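Local coordinates for elongation factor G (Thermus thermophilus, PDB 2DY1), which binds GTP and a magnesium ion and probably acts as a GTPase in the elongation phase of protein synthesis, at residues Met8-Val12 against Glu343-Val347; Arg309-Gly313 against Leu325-Tyr329; Glu419-Leu424 against Pro452-Arg457; Gly466-Tyr470 against Ile554-Ala559; Gln479-Val483 against Gly540-Glu544. All coordinates share one frame; numbering follows the deposited sequence.

Interaction 1: residues Met8-Val12 against Glu343-Val347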
# COMPACT_ATOMS: atom_id res chain seq x y z
N MET A 8 6.01 32.23 4.35
CA MET A 8 4.99 31.28 3.91
C MET A 8 5.57 29.88 3.98
O MET A 8 6.77 29.68 3.78
CB MET A 8 4.57 31.56 2.46
CG MET A 8 4.12 32.99 2.20
SD MET A 8 3.48 33.19 0.53
CE MET A 8 4.97 33.11 -0.42
N ILE A 9 4.72 28.91 4.30
CA ILE A 9 5.15 27.52 4.38
C ILE A 9 4.16 26.67 3.60
O ILE A 9 2.97 26.97 3.59
CB ILE A 9 5.19 27.02 5.84
CG1 ILE A 9 6.20 27.86 6.63
CG2 ILE A 9 5.60 25.53 5.89
CD1 ILE A 9 6.25 27.51 8.09
N ARG A 10 4.65 25.64 2.91
CA ARG A 10 3.80 24.71 2.17
C ARG A 10 4.31 23.30 2.46
O ARG A 10 5.51 23.10 2.64
CB ARG A 10 3.90 24.90 0.65
CG ARG A 10 3.59 26.29 0.12
CD ARG A 10 2.13 26.62 0.27
NE ARG A 10 1.86 27.93 -0.31
CZ ARG A 10 1.83 29.06 0.39
NH1 ARG A 10 2.05 29.04 1.69
NH2 ARG A 10 1.51 30.20 -0.22
N THR A 11 3.41 22.33 2.52
CA THR A 11 3.79 20.92 2.68
C THR A 11 3.21 20.27 1.42
O THR A 11 1.99 20.30 1.19
CB THR A 11 3.17 20.25 3.90
OG1 THR A 11 3.38 21.08 5.06
CG2 THR A 11 3.86 18.91 4.15
N VAL A 12 4.07 19.62 0.65
CA VAL A 12 3.65 19.07 -0.65
C VAL A 12 4.18 17.66 -0.86
O VAL A 12 5.37 17.43 -0.61
CB VAL A 12 4.21 19.98 -1.79
CG1 VAL A 12 3.81 19.44 -3.17
CG2 VAL A 12 3.69 21.43 -1.61
N GLU A 343 6.75 25.50 12.76
CA GLU A 343 5.42 26.10 12.58
C GLU A 343 4.59 25.11 11.78
O GLU A 343 5.14 24.17 11.21
CB GLU A 343 5.53 27.40 11.78
CG GLU A 343 6.54 28.41 12.29
CD GLU A 343 6.75 29.53 11.31
OE1 GLU A 343 5.79 30.28 11.04
OE2 GLU A 343 7.88 29.66 10.79
N ALA A 344 3.28 25.33 11.70
CA ALA A 344 2.44 24.41 10.94
C ALA A 344 3.00 24.31 9.51
O ALA A 344 3.36 25.32 8.90
CB ALA A 344 0.99 24.92 10.90
N GLY A 345 3.07 23.08 9.01
CA GLY A 345 3.63 22.84 7.69
C GLY A 345 4.96 22.10 7.81
O GLY A 345 5.39 21.39 6.90
N PHE A 346 5.63 22.28 8.94
CA PHE A 346 6.90 21.59 9.16
C PHE A 346 6.71 20.09 9.26
O PHE A 346 5.65 19.59 9.66
CB PHE A 346 7.54 22.03 10.49
CG PHE A 346 8.47 23.20 10.39
CD1 PHE A 346 8.03 24.41 9.85
CD2 PHE A 346 9.80 23.10 10.83
CE1 PHE A 346 8.89 25.50 9.75
CE2 PHE A 346 10.67 24.18 10.73
CZ PHE A 346 10.22 25.39 10.19
N VAL A 347 7.78 19.39 8.88
CA VAL A 347 7.85 17.96 9.07
C VAL A 347 9.07 17.84 9.97
O VAL A 347 10.11 18.44 9.72
CB VAL A 347 8.10 17.20 7.76
CG1 VAL A 347 8.50 15.75 8.08
CG2 VAL A 347 6.82 17.22 6.92
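The seam between the GTP-binding domain and the domain 2 beta structure is made here by strand 9-16 and the type II turn Glu-343 to Phe-346, where Ile-9 and Thr-11 reach across to the turn. The hydroxyl of Thr-11 supplies the polar link: OG1 donates to Gly-345 O at 2.7 Å, lying in the carbonyl plane on a lone pair. Its first torsion, -49°, sets OG1 beside the backbone N, from where it reaches the Gly-345 carbonyl. Two residues earlier on the same strand face, Ile-9 fits into the turn with both branches. Ile-9 CG2 rests 3.8 Å from Gly-345 CA, in close packing. The other branch ends in Ile-9 CD1, which meets the ring edge of Phe-346 at CE1 (3.7 Å), close to the ring plane, and also touches Glu-343 CB (3.8 Å). The side chains of Ile-9 and Phe-346 cross at about a right angle. Phe-77 of the neighbouring strand 74-80 meets both Ile-9 and Phe-346, extending the apolar patch beyond the turn. With positive phi at Gly-345 and the Phe-346 N to Glu-343 O bond closing it, this is a classic glycine-containing type II beta turn, used at an interdomain junction.

Interaction 2: residues Arg309-Gly313 against Leu325-Tyr329; sequences RLKPG and LPHLY
Leu-328 lies crosswise to Pro-312, the two side chains meeting at about a right angle, with Leu-328 CD1 3.9 Å from Pro-312 CD. The same methyl serves more than the proline ring: Leu-328 CD1 also sits 3.6 Å from Leu-310 O and 3.7 Å from Lys-311 C, and thus lies against the backbone where the chain runs from Leu-310 into the proline. Leu-328 CG is beside its own backbone N (chi1 -60°), and the extended second torsion carries CD1 forward to this backbone. A second apolar pair is formed by Leu-310 and Leu-325, whose side chains approach at a slant and touch through a single methyl each, CD1 to CD1 at 4.1 Å. Both segments belong to domain 2 of the factor, in an antiparallel sheet where strand 335-343 separates strand 309-310 from strand 323-332; the leucines therefore meet across an intervening strand, and Leu-328 also packs on Val-339 of that strand. Further along, the backbones themselves come together. Gly-313 N donates to Leu-325 O at 2.7 Å, a nearly straight bond (165° at the hydrogen) whose donor is tilted 34° from the carbonyl plane. Beside it, Pro-312 CB comes within 3.4 Å of Pro-326 O, a second carbonyl of the same segment. Gly-313 adopts positive phi as the chain turns toward strand 314-316, and Leu-325 pairs in turn with Asp-314 through the backbone.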
# COMPACT_ATOMS: atom_id res chain seq x y z
N ARG A 309 2.34 25.77 16.69
CA ARG A 309 3.74 26.08 16.65
C ARG A 309 4.42 25.35 17.80
O ARG A 309 3.81 25.08 18.84
CB ARG A 309 3.92 27.61 16.77
CG ARG A 309 5.34 28.11 16.80
CD ARG A 309 5.40 29.61 16.54
NE ARG A 309 6.74 30.14 16.78
CZ ARG A 309 7.23 30.38 17.99
NH1 ARG A 309 6.50 30.14 19.07
NH2 ARG A 309 8.47 30.82 18.12
N LEU A 310 5.68 24.98 17.60
CA LEU A 310 6.42 24.30 18.65
C LEU A 310 7.80 24.89 18.85
O LEU A 310 8.45 25.38 17.92
CB LEU A 310 6.59 22.82 18.34
CG LEU A 310 5.33 21.96 18.27
CD1 LEU A 310 5.68 20.59 17.72
CD2 LEU A 310 4.74 21.82 19.67
N LYS A 311 8.25 24.83 20.11
CA LYS A 311 9.58 25.28 20.48
C LYS A 311 10.27 24.12 21.18
O LYS A 311 9.61 23.23 21.71
CB LYS A 311 9.49 26.47 21.44
CG LYS A 311 9.05 27.76 20.75
CD LYS A 311 8.72 28.83 21.78
CE LYS A 311 9.95 29.22 22.61
NZ LYS A 311 9.59 30.02 23.82
N PRO A 312 11.61 24.12 21.22
CA PRO A 312 12.34 23.04 21.88
C PRO A 312 11.90 22.98 23.36
O PRO A 312 11.76 24.02 24.01
CB PRO A 312 13.80 23.46 21.73
CG PRO A 312 13.80 24.22 20.43
CD PRO A 312 12.54 25.06 20.56
N GLY A 313 11.67 21.77 23.85
CA GLY A 313 11.23 21.61 25.23
C GLY A 313 9.73 21.43 25.37
O GLY A 313 9.24 21.08 26.45
N LEU A 325 9.71 16.96 23.37
CA LEU A 325 10.62 17.24 22.25
C LEU A 325 11.67 18.24 22.71
O LEU A 325 11.59 19.43 22.42
CB LEU A 325 9.82 17.83 21.08
CG LEU A 325 8.71 16.94 20.49
CD1 LEU A 325 7.96 17.67 19.39
CD2 LEU A 325 9.32 15.65 19.95
N PRO A 326 12.69 17.77 23.44
CA PRO A 326 13.74 18.67 23.92
C PRO A 326 14.50 19.35 22.78
O PRO A 326 15.00 20.47 22.93
CB PRO A 326 14.61 17.76 24.79
CG PRO A 326 14.40 16.40 24.20
CD PRO A 326 12.92 16.39 23.89
N HIS A 327 14.58 18.66 21.65
CA HIS A 327 15.24 19.20 20.46
C HIS A 327 14.30 18.99 19.28
O HIS A 327 13.58 17.98 19.21
CB HIS A 327 16.56 18.49 20.17
CG HIS A 327 17.58 18.64 21.26
ND1 HIS A 327 18.40 19.75 21.36
CD2 HIS A 327 17.88 17.86 22.32
CE1 HIS A 327 19.15 19.64 22.43
NE2 HIS A 327 18.86 18.50 23.04
N LEU A 328 14.27 19.96 18.38
CA LEU A 328 13.43 19.87 17.19
C LEU A 328 14.37 19.67 16.01
O LEU A 328 15.37 20.36 15.90
CB LEU A 328 12.66 21.17 16.98
CG LEU A 328 11.71 21.56 18.14
CD1 LEU A 328 11.02 22.86 17.79
CD2 LEU A 328 10.68 20.47 18.39
N TYR A 329 14.03 18.71 15.14
CA TYR A 329 14.86 18.45 13.96
C TYR A 329 14.01 18.34 12.72
O TYR A 329 12.93 17.75 12.78
CB TYR A 329 15.60 17.11 14.07
CG TYR A 329 16.48 16.95 15.28
CD1 TYR A 329 17.78 17.44 15.28
CD2 TYR A 329 16.00 16.32 16.42
CE1 TYR A 329 18.59 17.30 16.41
CE2 TYR A 329 16.80 16.17 17.54
CZ TYR A 329 18.09 16.67 17.52
OH TYR A 329 18.87 16.52 18.64

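Interaction 3: residues Glu419-Leu424 against Pro452-Arg457; sequences ETGELL and PKVPYR
Glu-419 OE1 is gripped from two directions: Arg-457 NE donates to it at 2.9 Å in an almost perfectly straight bond (178°), and a water donates at 2.6 Å while also donating to Tyr-456 O. The partner oxygen, Glu-419 OE2, takes Arg-457 NH2 at 2.8 Å on its syn lone pair. This is a side-on, two-nitrogen salt bridge, with carboxylate and guanidinium planes only 26° apart, which should fix the rotation of both groups. Glu-419 reaches it through an extended chain, CG anti to the backbone N (chi1 -164°), passing Pro-455 CB. The contact joins domain III, in the loop before strand 423-427, to the start of the domain IV region, in the loop before strand 457-460, where Pro-455 centres an inverse gamma turn. At the other end Glu-422 OE1 accepts the backbone N of Lys-453 at 2.9 Å, on the syn side but well out of the carboxylate plane. A second water donates to this oxygen and lies 2.5 Å from Thr-420 OG1. The aliphatic chain of Lys-453 runs obliquely past the carboxylate, with CG 3.4 Å from Glu-422 OE2. Beside Glu-422, Leu-424 CD2 rests on Pro-452 CB, and both Glu-422 and Leu-424 also touch Ala-386 of strand 383-389.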
# COMPACT_ATOMS: atom_id res chain seq x y z
N GLU A 419 -3.36 -23.15 10.58
CA GLU A 419 -3.50 -24.43 9.93
C GLU A 419 -2.25 -25.16 9.44
O GLU A 419 -2.06 -26.34 9.73
CB GLU A 419 -4.50 -24.25 8.80
CG GLU A 419 -5.08 -25.50 8.24
CD GLU A 419 -6.31 -25.22 7.40
OE1 GLU A 419 -6.71 -26.09 6.62
OE2 GLU A 419 -6.88 -24.11 7.54
N THR A 420 -1.38 -24.47 8.70
CA THR A 420 -0.17 -25.09 8.16
C THR A 420 1.06 -24.95 9.06
O THR A 420 2.07 -25.63 8.87
CB THR A 420 0.20 -24.49 6.80
OG1 THR A 420 0.51 -23.10 6.96
CG2 THR A 420 -0.97 -24.63 5.82
N GLY A 421 0.98 -24.04 10.03
CA GLY A 421 2.08 -23.81 10.95
C GLY A 421 3.16 -22.86 10.44
O GLY A 421 4.07 -22.52 11.18
N GLU A 422 3.06 -22.41 9.20
CA GLU A 422 4.10 -21.52 8.68
C GLU A 422 3.99 -20.08 9.16
O GLU A 422 2.92 -19.62 9.55
CB GLU A 422 4.08 -21.53 7.15
CG GLU A 422 4.33 -22.90 6.53
CD GLU A 422 4.54 -22.83 5.03
OE1 GLU A 422 3.66 -22.29 4.34
OE2 GLU A 422 5.57 -23.33 4.54
N LEU A 423 5.13 -19.38 9.15
CA LEU A 423 5.18 -17.96 9.50
C LEU A 423 5.10 -17.26 8.14
O LEU A 423 6.01 -17.37 7.32
CB LEU A 423 6.50 -17.63 10.19
CG LEU A 423 6.70 -16.14 10.50
CD1 LEU A 423 5.60 -15.66 11.45
CD2 LEU A 423 8.06 -15.91 11.10
N LEU A 424 4.02 -16.53 7.90
CA LEU A 424 3.85 -15.88 6.61
C LEU A 424 4.08 -14.40 6.67
O LEU A 424 3.75 -13.75 7.65
CB LEU A 424 2.44 -16.11 6.08
CG LEU A 424 1.95 -17.56 5.90
CD1 LEU A 424 0.56 -17.52 5.31
CD2 LEU A 424 2.92 -18.34 4.99
N PRO A 452 4.06 -20.57 0.06
CA PRO A 452 3.32 -21.13 1.19
C PRO A 452 2.70 -22.49 0.88
O PRO A 452 2.30 -22.75 -0.26
CB PRO A 452 2.22 -20.10 1.46
CG PRO A 452 2.85 -18.79 0.98
CD PRO A 452 3.56 -19.23 -0.30
N LYS A 453 2.60 -23.32 1.90
CA LYS A 453 1.97 -24.63 1.77
C LYS A 453 0.47 -24.40 1.61
O LYS A 453 -0.09 -23.48 2.19
CB LYS A 453 2.23 -25.45 3.02
CG LYS A 453 3.67 -25.86 3.19
CD LYS A 453 3.86 -26.61 4.49
CE LYS A 453 5.29 -27.06 4.66
NZ LYS A 453 5.46 -27.77 5.96
N VAL A 454 -0.18 -25.24 0.81
CA VAL A 454 -1.62 -25.11 0.58
C VAL A 454 -2.38 -25.75 1.73
O VAL A 454 -2.05 -26.85 2.17
CB VAL A 454 -2.04 -25.79 -0.74
CG1 VAL A 454 -3.55 -25.79 -0.89
CG2 VAL A 454 -1.40 -25.06 -1.92
N PRO A 455 -3.40 -25.06 2.24
CA PRO A 455 -4.19 -25.61 3.35
C PRO A 455 -5.24 -26.61 2.87
O PRO A 455 -6.44 -26.31 2.82
CB PRO A 455 -4.79 -24.37 3.99
CG PRO A 455 -5.02 -23.48 2.81
CD PRO A 455 -3.73 -23.64 2.02
N TYR A 456 -4.78 -27.80 2.49
CA TYR A 456 -5.68 -28.86 2.04
C TYR A 456 -6.56 -29.27 3.21
O TYR A 456 -6.23 -29.04 4.38
CB TYR A 456 -4.89 -30.08 1.57
CG TYR A 456 -4.13 -29.85 0.29
CD1 TYR A 456 -4.79 -29.76 -0.93
CD2 TYR A 456 -2.74 -29.70 0.31
CE1 TYR A 456 -4.08 -29.51 -2.11
CE2 TYR A 456 -2.03 -29.46 -0.86
CZ TYR A 456 -2.71 -29.36 -2.06
OH TYR A 456 -2.00 -29.09 -3.21
N ARG A 457 -7.70 -29.86 2.90
CA ARG A 457 -8.60 -30.32 3.94
C ARG A 457 -9.15 -31.66 3.52
O ARG A 457 -8.76 -32.19 2.48
CB ARG A 457 -9.71 -29.29 4.18
CG ARG A 457 -9.13 -28.02 4.78
CD ARG A 457 -10.16 -27.11 5.38
NE ARG A 457 -9.52 -25.92 5.92
CZ ARG A 457 -10.15 -24.78 6.12
NH1 ARG A 457 -11.45 -24.70 5.84
NH2 ARG A 457 -9.50 -23.71 6.54
O HOH W 1 -4.64 -27.54 6.03
O HOH W 2 1.05 -21.86 4.83

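Interaction 4: residues Gly466-Tyr470 against Ile554-Ala559; sequences GQGKY and IAASLA
Tyr-470 carries CG opposite its backbone N (chi1 -173°), and Ile-554 places CG1 beside its own N (chi1 -60°) with the chain then extended to CD1; together these settings lay the isoleucine across one face of the tyrosine ring. Ile-554 CD1 stands 3.7 Å from the centroid of the Tyr-470 ring in a CH-pi contact, displaced toward Tyr-470 CE2, which is 3.5 Å away. The second branch joins in nearer the root of the ring, Ile-554 CG2 approaching Tyr-470 CD1 at 3.6 Å, so that both branches of the isoleucine lie along the aromatic group. Two residues earlier on the strand the helix comes much closer to the backbone, and the residues become small. Gly-468 CA meets Ala-555 O at 3.3 Å in a CA-H...O contact, and Ala-559 CB at 3.6 Å. With no side chain at Gly-468, the helix backbone lies directly against the strand. Ala-555 CB fills the next position, 3.5 Å from Gly-468 O, while Leu-558 CD1 reaches Lys-469 O, also at 3.5 Å. The local axes pass 5.8 Å apart at 144°, so strand and helix run roughly antiparallel. On the adjoining strand 477-489, Ala-555 touches Val-483 and Ala-559 touches Leu-485. A helix laid on one face of a beta sheet, with glycine and alanine at its closest approach, is the two-layer alpha/beta packing of domain IV, consistent with a domain related to the ribosomal protein S5 fold.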
# COMPACT_ATOMS: atom_id res chain seq x y z
N GLY A 466 -20.21 -45.79 14.43
CA GLY A 466 -19.47 -46.73 15.22
C GLY A 466 -19.21 -46.23 16.61
O GLY A 466 -19.64 -45.14 17.02
N GLN A 467 -18.44 -47.02 17.34
CA GLN A 467 -18.16 -46.74 18.72
C GLN A 467 -16.76 -46.32 19.07
O GLN A 467 -15.79 -46.79 18.50
CB GLN A 467 -18.53 -47.97 19.55
CG GLN A 467 -18.32 -47.83 21.04
CD GLN A 467 -18.56 -49.15 21.77
OE1 GLN A 467 -18.19 -50.21 21.27
NE2 GLN A 467 -19.17 -49.08 22.95
N GLY A 468 -16.70 -45.42 20.04
CA GLY A 468 -15.45 -44.93 20.56
C GLY A 468 -15.51 -45.20 22.05
O GLY A 468 -16.40 -44.72 22.75
N LYS A 469 -14.57 -45.99 22.56
CA LYS A 469 -14.62 -46.26 23.98
C LYS A 469 -13.26 -46.21 24.66
O LYS A 469 -12.26 -46.70 24.12
CB LYS A 469 -15.28 -47.62 24.21
CG LYS A 469 -15.64 -47.91 25.66
CD LYS A 469 -16.55 -49.13 25.74
CE LYS A 469 -17.09 -49.33 27.14
NZ LYS A 469 -18.16 -50.37 27.14
N TYR A 470 -13.23 -45.61 25.84
CA TYR A 470 -12.00 -45.48 26.62
C TYR A 470 -12.22 -45.92 28.07
O TYR A 470 -13.04 -45.34 28.77
CB TYR A 470 -11.54 -44.02 26.61
CG TYR A 470 -10.19 -43.78 27.25
CD1 TYR A 470 -9.03 -44.25 26.65
CD2 TYR A 470 -10.08 -43.05 28.42
CE1 TYR A 470 -7.77 -43.99 27.20
CE2 TYR A 470 -8.82 -42.79 28.99
CZ TYR A 470 -7.68 -43.26 28.37
OH TYR A 470 -6.44 -43.01 28.92
N ILE A 554 -11.67 -38.34 24.87
CA ILE A 554 -10.93 -39.40 24.21
C ILE A 554 -11.85 -40.37 23.48
O ILE A 554 -11.61 -40.73 22.34
CB ILE A 554 -10.06 -40.21 25.22
CG1 ILE A 554 -9.06 -39.28 25.92
CG2 ILE A 554 -9.34 -41.33 24.49
CD1 ILE A 554 -8.24 -39.97 26.99
N ALA A 555 -12.91 -40.81 24.16
CA ALA A 555 -13.85 -41.74 23.54
C ALA A 555 -14.42 -41.12 22.27
O ALA A 555 -14.55 -41.79 21.24
CB ALA A 555 -14.96 -42.09 24.52
N ALA A 556 -14.74 -39.83 22.33
CA ALA A 556 -15.30 -39.12 21.18
C ALA A 556 -14.27 -39.04 20.04
O ALA A 556 -14.60 -39.26 18.87
CB ALA A 556 -15.76 -37.72 21.61
N SER A 557 -13.01 -38.76 20.40
CA SER A 557 -11.94 -38.68 19.39
C SER A 557 -11.73 -40.04 18.73
O SER A 557 -11.62 -40.14 17.51
CB SER A 557 -10.64 -38.20 20.05
OG SER A 557 -9.57 -38.24 19.12
N LEU A 558 -11.69 -41.10 19.55
CA LEU A 558 -11.53 -42.45 19.04
C LEU A 558 -12.67 -42.79 18.10
O LEU A 558 -12.46 -43.40 17.05
CB LEU A 558 -11.49 -43.46 20.20
CG LEU A 558 -10.24 -43.45 21.08
CD1 LEU A 558 -10.40 -44.49 22.20
CD2 LEU A 558 -9.01 -43.77 20.23
N ALA A 559 -13.88 -42.38 18.49
CA ALA A 559 -15.04 -42.64 17.66
C ALA A 559 -14.89 -41.91 16.33
O ALA A 559 -15.15 -42.48 15.28
CB ALA A 559 -16.33 -42.20 18.39

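Interaction 5: residues Gln479-Val483 against Gly540-Glu544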
# COMPACT_ATOMS: atom_id res chain seq x y z
N GLN A 479 -10.94 -44.45 34.45
CA GLN A 479 -11.55 -43.62 33.42
C GLN A 479 -12.54 -44.41 32.60
O GLN A 479 -12.33 -45.59 32.32
CB GLN A 479 -10.48 -43.08 32.46
CG GLN A 479 -9.67 -41.92 33.01
CD GLN A 479 -10.54 -40.71 33.34
OE1 GLN A 479 -10.14 -39.85 34.12
NE2 GLN A 479 -11.72 -40.64 32.74
N TYR A 480 -13.64 -43.76 32.21
CA TYR A 480 -14.63 -44.45 31.40
C TYR A 480 -15.43 -43.49 30.52
O TYR A 480 -16.05 -42.56 31.02
CB TYR A 480 -15.57 -45.28 32.28
CG TYR A 480 -16.61 -46.06 31.51
CD1 TYR A 480 -17.82 -45.46 31.11
CD2 TYR A 480 -16.37 -47.38 31.14
CE1 TYR A 480 -18.75 -46.18 30.38
CE2 TYR A 480 -17.31 -48.10 30.40
CZ TYR A 480 -18.49 -47.49 30.02
OH TYR A 480 -19.40 -48.21 29.29
N GLY A 481 -15.37 -43.73 29.21
CA GLY A 481 -16.11 -42.95 28.24
C GLY A 481 -16.61 -43.91 27.17
O GLY A 481 -15.85 -44.76 26.71
N ASP A 482 -17.87 -43.78 26.78
CA ASP A 482 -18.44 -44.68 25.78
C ASP A 482 -19.35 -43.84 24.91
O ASP A 482 -20.38 -43.33 25.37
CB ASP A 482 -19.23 -45.78 26.50
CG ASP A 482 -19.92 -46.72 25.55
OD1 ASP A 482 -20.72 -47.54 26.05
OD2 ASP A 482 -19.69 -46.66 24.33
N VAL A 483 -18.96 -43.68 23.65
CA VAL A 483 -19.70 -42.85 22.71
C VAL A 483 -20.00 -43.55 21.39
O VAL A 483 -19.12 -44.16 20.79
CB VAL A 483 -18.85 -41.57 22.38
CG1 VAL A 483 -19.53 -40.72 21.32
CG2 VAL A 483 -18.62 -40.76 23.65
N GLY A 540 -24.47 -44.44 23.99
CA GLY A 540 -23.25 -44.44 24.78
C GLY A 540 -23.60 -44.85 26.19
O GLY A 540 -24.71 -45.33 26.46
N SER A 541 -22.67 -44.68 27.11
CA SER A 541 -22.95 -45.03 28.49
C SER A 541 -21.90 -44.36 29.35
O SER A 541 -20.89 -43.87 28.84
CB SER A 541 -22.92 -46.56 28.68
OG SER A 541 -21.63 -47.13 28.46
N TYR A 542 -22.16 -44.32 30.65
CA TYR A 542 -21.23 -43.71 31.58
C TYR A 542 -21.32 -44.38 32.94
O TYR A 542 -22.25 -45.14 33.21
CB TYR A 542 -21.53 -42.22 31.75
CG TYR A 542 -22.62 -41.90 32.74
CD1 TYR A 542 -23.96 -42.14 32.43
CD2 TYR A 542 -22.32 -41.40 34.00
CE1 TYR A 542 -24.98 -41.89 33.35
CE2 TYR A 542 -23.32 -41.16 34.93
CZ TYR A 542 -24.64 -41.41 34.60
OH TYR A 542 -25.62 -41.20 35.53
N HIS A 543 -20.33 -44.12 33.78
CA HIS A 543 -20.33 -44.67 35.13
C HIS A 543 -20.08 -43.48 36.03
O HIS A 543 -19.13 -42.72 35.84
CB HIS A 543 -19.23 -45.73 35.31
CG HIS A 543 -19.61 -47.08 34.79
ND1 HIS A 543 -20.67 -47.80 35.29
CD2 HIS A 543 -19.07 -47.84 33.81
CE1 HIS A 543 -20.77 -48.95 34.64
NE2 HIS A 543 -19.81 -49.00 33.74
N GLU A 544 -20.98 -43.31 36.99
CA GLU A 544 -20.93 -42.23 37.95
C GLU A 544 -19.54 -42.01 38.53
O GLU A 544 -19.10 -40.88 38.71
CB GLU A 544 -21.93 -42.53 39.07
CG GLU A 544 -21.84 -41.60 40.26
CD GLU A 544 -21.67 -40.17 39.84
OE1 GLU A 544 -22.11 -39.83 38.72
OE2 GLU A 544 -21.11 -39.37 40.62
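Ser-541 OG links two side chains of the opposing strand: it accepts the hydroxyl of Tyr-480, OH to OG 2.6 Å, and donates to Asp-482 OD1, also at 2.6 Å. The hydroxyl reaches Asp-482 on the anti side of the carboxylate, about 15° out of its plane, and the result is a chain of two hydrogen bonds from tyrosine through serine to aspartate. Ser-541 has OG between its backbone N and carbonyl carbon (chi1 65°), which brings it within range of both partners. The ring of Tyr-480 is in turn covered on one face by His-543, whose CD2 stands over the ring centre; this edge-to-face pair has centroids 4.6 Å apart and planes at 64°. Tyr-542 CA borders the ring at its edge. A longer backbone bond, Ser-541 N to Asp-482 O at 3.2 Å, lies beside the cluster, and Gly-540 lets the strands draw close, its CA 3.1 Å from Asp-482 O. In the outer shell, Gln-467 NE2 holds the other carboxylate oxygen, Asp-482 OD2, and Ser-547 OG bonds to both Tyr-480 O and His-543 N. The arrangement is that of two neighbouring antiparallel strands, 477-489 and 533-541, diverging at the sheet end in domain IV, with side chains linking the strands as they separate.

Overall arrangement
The five contacts fall into three regions of an elongated molecule. Interactions 1 and 2 lie close together, about 15 Å between centres: the first is a buried junction of two domains, the second a partly buried contact within domain 2. Interaction 3, about 48 Å from interaction 1 between centres, also joins two domains, but at the surface, and relies on charge and water where interaction 1 uses apolar packing and one hydroxyl. Interactions 4 and 5 share the domain IV sheet, with centres about 10 Å apart; Gly-468 N bonds to Val-483 O between them. Interaction 4 presses a helix on the sheet without hydrogen bonds, whereas interaction 5 links strands through polar side chains.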